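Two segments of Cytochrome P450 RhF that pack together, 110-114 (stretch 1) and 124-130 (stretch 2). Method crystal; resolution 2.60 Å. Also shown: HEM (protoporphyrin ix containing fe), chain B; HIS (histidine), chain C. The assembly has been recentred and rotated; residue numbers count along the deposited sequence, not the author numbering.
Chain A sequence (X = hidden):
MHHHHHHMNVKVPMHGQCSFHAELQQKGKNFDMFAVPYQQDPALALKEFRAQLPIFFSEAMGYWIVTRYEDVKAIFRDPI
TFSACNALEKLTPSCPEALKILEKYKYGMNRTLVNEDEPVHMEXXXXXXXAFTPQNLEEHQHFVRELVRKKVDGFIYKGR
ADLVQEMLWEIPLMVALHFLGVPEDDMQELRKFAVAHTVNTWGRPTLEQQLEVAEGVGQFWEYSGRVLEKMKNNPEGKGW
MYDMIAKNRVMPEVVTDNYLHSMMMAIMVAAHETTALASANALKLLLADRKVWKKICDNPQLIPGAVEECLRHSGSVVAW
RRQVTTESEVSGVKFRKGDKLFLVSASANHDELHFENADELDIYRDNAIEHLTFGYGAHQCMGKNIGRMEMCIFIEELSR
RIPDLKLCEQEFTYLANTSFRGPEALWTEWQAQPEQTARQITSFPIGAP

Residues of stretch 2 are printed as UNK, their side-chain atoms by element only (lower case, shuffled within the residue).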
# COMPACT_ATOMS: atom_id res chain seq x y z
N ASN A 110 7.25 2.66 -16.93
CA ASN A 110 6.02 3.00 -17.60
C ASN A 110 4.90 2.19 -16.96
O ASN A 110 4.75 2.24 -15.75
CB ASN A 110 6.13 2.82 -19.11
CG ASN A 110 5.04 3.55 -19.86
OD1 ASN A 110 4.54 4.59 -19.42
ND2 ASN A 110 4.65 3.01 -21.01
N ARG A 111 4.12 1.46 -17.74
CA ARG A 111 2.97 0.75 -17.21
C ARG A 111 3.34 -0.62 -16.64
O ARG A 111 4.12 -1.37 -17.24
CB ARG A 111 1.93 0.57 -18.30
CG ARG A 111 1.70 1.82 -19.08
CD ARG A 111 1.31 2.94 -18.15
NE ARG A 111 -0.11 3.20 -18.25
CZ ARG A 111 -0.65 3.94 -19.21
NH1 ARG A 111 0.12 4.50 -20.13
NH2 ARG A 111 -1.96 4.12 -19.24
N THR A 112 2.75 -0.94 -15.50
CA THR A 112 2.81 -2.28 -14.93
C THR A 112 1.43 -2.90 -15.00
O THR A 112 0.85 -3.01 -16.08
CB THR A 112 3.29 -2.22 -13.48
OG1 THR A 112 2.42 -1.34 -12.74
CG2 THR A 112 4.71 -1.70 -13.41
N LEU A 113 0.89 -3.28 -13.85
CA LEU A 113 -0.51 -3.68 -13.76
C LEU A 113 -1.37 -2.59 -13.13
O LEU A 113 -2.43 -2.26 -13.67
CB LEU A 113 -0.65 -4.97 -12.96
CG LEU A 113 -0.35 -6.27 -13.70
CD1 LEU A 113 -0.61 -7.46 -12.80
CD2 LEU A 113 -1.20 -6.37 -14.96
N VAL A 114 -0.92 -2.02 -12.01
CA VAL A 114 -1.80 -1.18 -11.21
C VAL A 114 -2.09 0.12 -11.93
O VAL A 114 -3.14 0.74 -11.69
CB VAL A 114 -1.20 -0.95 -9.80
CG1 VAL A 114 -0.03 0.04 -9.85
CG2 VAL A 114 -2.29 -0.53 -8.79
N UNK A 124 -6.12 -8.38 -20.10
CA UNK A 124 -5.34 -9.41 -20.79
C UNK A 124 -4.08 -9.75 -20.02
O UNK A 124 -3.78 -10.93 -19.80
c UNK A 124 -4.96 -8.95 -22.20
c UNK A 124 -4.86 -9.37 -24.62
n UNK A 124 -5.77 -8.37 -25.17
n UNK A 124 -4.14 -7.33 -26.43
n UNK A 124 -6.30 -6.56 -26.49
c UNK A 124 -5.33 -9.91 -23.29
c UNK A 124 -5.41 -7.42 -26.03
N UNK A 125 -3.34 -8.73 -19.57
CA UNK A 125 -2.14 -8.97 -18.77
C UNK A 125 -2.49 -9.57 -17.41
O UNK A 125 -1.86 -10.53 -16.96
c UNK A 125 -1.37 -7.67 -18.60
c UNK A 125 0.07 -7.86 -18.20
c UNK A 125 0.77 -6.51 -18.16
n UNK A 125 1.36 -3.82 -18.68
c UNK A 125 1.17 -4.63 -19.71
n UNK A 125 0.88 -5.92 -19.49
n UNK A 125 1.27 -4.17 -20.95
N UNK A 126 -3.50 -9.02 -16.74
CA UNK A 126 -3.94 -9.60 -15.48
C UNK A 126 -4.48 -11.01 -15.69
O UNK A 126 -3.98 -11.97 -15.09
n UNK A 126 -7.41 -8.98 -9.22
c UNK A 126 -6.38 -8.35 -12.70
c UNK A 126 -5.01 -8.72 -14.82
c UNK A 126 -7.05 -8.31 -10.31
c UNK A 126 -5.53 -9.32 -13.52
n UNK A 126 -6.96 -6.98 -10.27
n UNK A 126 -6.78 -8.97 -11.44
N UNK A 127 -5.49 -11.15 -16.56
CA UNK A 127 -6.16 -12.44 -16.74
C UNK A 127 -5.17 -13.54 -17.07
O UNK A 127 -5.39 -14.70 -16.72
c UNK A 127 -7.23 -12.36 -17.84
N UNK A 128 -4.05 -13.19 -17.69
CA UNK A 128 -3.08 -14.20 -18.07
C UNK A 128 -1.91 -14.27 -17.10
O UNK A 128 -0.81 -14.70 -17.48
c UNK A 128 -3.50 -16.10 -20.76
c UNK A 128 -2.60 -13.96 -19.51
c UNK A 128 -3.39 -14.54 -20.72
c UNK A 128 -4.77 -13.87 -20.91
N UNK A 129 -2.12 -13.92 -15.81
CA UNK A 129 -0.97 -14.11 -14.90
C UNK A 129 -1.41 -14.47 -13.47
O UNK A 129 -1.24 -13.68 -12.54
c UNK A 129 1.16 -13.06 -15.72
c UNK A 129 1.03 -10.30 -15.68
s UNK A 129 2.23 -11.62 -15.57
c UNK A 129 -0.08 -12.87 -14.89
N UNK A 130 -1.82 -15.73 -13.26
CA UNK A 130 -2.27 -16.19 -11.95
C UNK A 130 -1.52 -17.44 -11.48
O UNK A 130 -1.72 -18.56 -11.98
o UNK A 130 -5.57 -15.04 -12.94
c UNK A 130 -3.78 -16.39 -11.98
c UNK A 130 -4.51 -15.07 -12.26
o UNK A 130 -3.99 -14.04 -11.80
CHA HEM B . -3.35 -3.37 -6.51
CHB HEM B . -3.32 -2.25 -1.78
CHC HEM B . -0.38 -6.01 -0.80
CHD HEM B . -0.06 -6.80 -5.58
C1A HEM B . -3.59 -2.72 -5.33
C2A HEM B . -4.38 -1.51 -5.14
C3A HEM B . -4.37 -1.21 -3.84
C4A HEM B . -3.57 -2.20 -3.14
CMA HEM B . -5.10 0.00 -3.22
CAA HEM B . -5.12 -0.72 -6.24
CBA HEM B . -6.57 -1.16 -6.20
CGA HEM B . -7.38 -0.51 -7.29
O1A HEM B . -6.82 0.30 -8.06
O2A HEM B . -8.59 -0.83 -7.38
C1B HEM B . -2.61 -3.21 -1.10
C2B HEM B . -2.55 -3.35 0.34
C3B HEM B . -1.72 -4.39 0.62
C4B HEM B . -1.24 -4.93 -0.64
CMB HEM B . -3.33 -2.43 1.33
CAB HEM B . -1.32 -5.00 1.98
CBB HEM B . -1.89 -4.72 3.15
C1C HEM B . -0.03 -6.56 -2.01
C2C HEM B . 0.86 -7.68 -2.25
C3C HEM B . 0.93 -7.88 -3.59
C4C HEM B . 0.09 -6.90 -4.22
CMC HEM B . 1.58 -8.47 -1.13
CAC HEM B . 1.71 -8.92 -4.45
CBC HEM B . 2.53 -9.82 -3.91
C1D HEM B . -0.89 -5.94 -6.26
C2D HEM B . -1.05 -5.88 -7.69
C3D HEM B . -1.96 -4.94 -7.96
C4D HEM B . -2.42 -4.37 -6.69
CMD HEM B . -0.31 -6.72 -8.75
CAD HEM B . -2.41 -4.54 -9.38
CBD HEM B . -3.56 -5.40 -9.89
CGD HEM B . -4.24 -4.68 -11.03
O1D HEM B . -3.78 -3.58 -11.40
O2D HEM B . -5.24 -5.19 -11.59
NA HEM B . -3.11 -3.09 -4.09
NB HEM B . -1.80 -4.18 -1.66
NC HEM B . -0.47 -6.12 -3.24
ND HEM B . -1.74 -5.01 -5.68
FE HEM B . -1.76 -4.63 -3.66
N HIS C . 2.50 0.13 -4.24
CA HIS C . 1.17 -0.17 -3.70
C HIS C . 1.21 -1.35 -2.74
O HIS C . 0.16 -1.81 -2.29
CB HIS C . 0.18 -0.44 -4.83
CG HIS C . 0.75 -1.26 -5.95
ND1 HIS C . 0.13 -2.39 -6.43
CD2 HIS C . 1.88 -1.10 -6.68
CE1 HIS C . 0.86 -2.90 -7.41
NE2 HIS C . 1.93 -2.14 -7.58
OXT HIS C . 2.29 -1.86 -2.42
O HOH W 1 -0.05 -3.15 -4.08

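Position 124 carries seven side-chain atoms, four carbons and three nitrogens. Three carbons run to a nitrogen, and that nitrogen leads to a carbon bearing two more nitrogens. This is a guanidinium on a three-carbon arm. Nothing on stretch 1 lies within reach. The residue is arginine, R124, and it lies in a helix that begins earlier in the chain.

Position 125 has the same seven atoms in the same order, again with a forked end of one carbon and three nitrogens. Here the CA-to-CB bond points toward stretch 1. One terminal nitrogen lies 2.8 Å from O of T112. The third carbon of the arm comes 3.8 Å from CD2 of L113. The residue is arginine, R125. Its chi1 and chi2 are both t, so the first part of the arm is extended, and chi3 is m. The R125 NH1 to T112 O contact is a weak hydrogen bond, with an angle of 125° at the hydrogen. T112 O lies at the edge of the guanidinium, near its plane, where the N-H groups point. R125 NH1 is also 4.0 Å from R111 O.

Position 126 repeats the pattern once more: four carbons and three nitrogens, ending in a guanidinium. Its CA-to-CB bond points sideways, and the end of the side chain leads away from stretch 1. Its backbone N is 3.9 Å from CD2 of L113, and CB is 4.5 Å from the same methyl. The residue is arginine, R126. With chi1, chi2 and chi3 all t, the arm is extended and reaches the heme. R126 NH1 donates a hydrogen bond of 2.8 Å to HEM O2D, a carboxylate oxygen at the guanidinium edge.

Position 127 has a single side-chain carbon, CB, out of reach of stretch 1. It is alanine, A127.

Position 128 has four carbons, forked at the second. It too makes no contact with stretch 1. The residue is leucine, L128, the first after the helix to leave helical phi/psi. L128 N still donates a hydrogen bond to R124 O at 3.1 Å.

Position 129 has an unbranched chain of two carbons, a sulfur and a last carbon. Its CA-to-CB bond points toward stretch 1, and the last carbon lies 4.4 Å from CD1 of L113. A sulfur between the second and last carbons of an unbranched chain identifies methionine, M129. Its N donates to R126 O at 2.8 Å.

Position 130 has two carbons, the second carrying two oxygens. This carboxylate is out of reach of stretch 1. The residue is aspartate, D130.

The contact is small, with 203 Å² buried over both sides. L113 gives the largest share, 71 Å², and R125 follows with 62 Å². L113 CD2 packs on R125 CD at 3.8 Å, and both methyls of L113 lie near M129 CE, CD1 at 4.4 Å and CD2 at 4.6 Å, an apolar contact. The weak bond to T112 O adds a polar link to this packing. R126 extends the arrangement to the heme, while L113 O lies 3.0 Å from HEM O1D.

Stretch 2, residues 124-130: RRRALMD
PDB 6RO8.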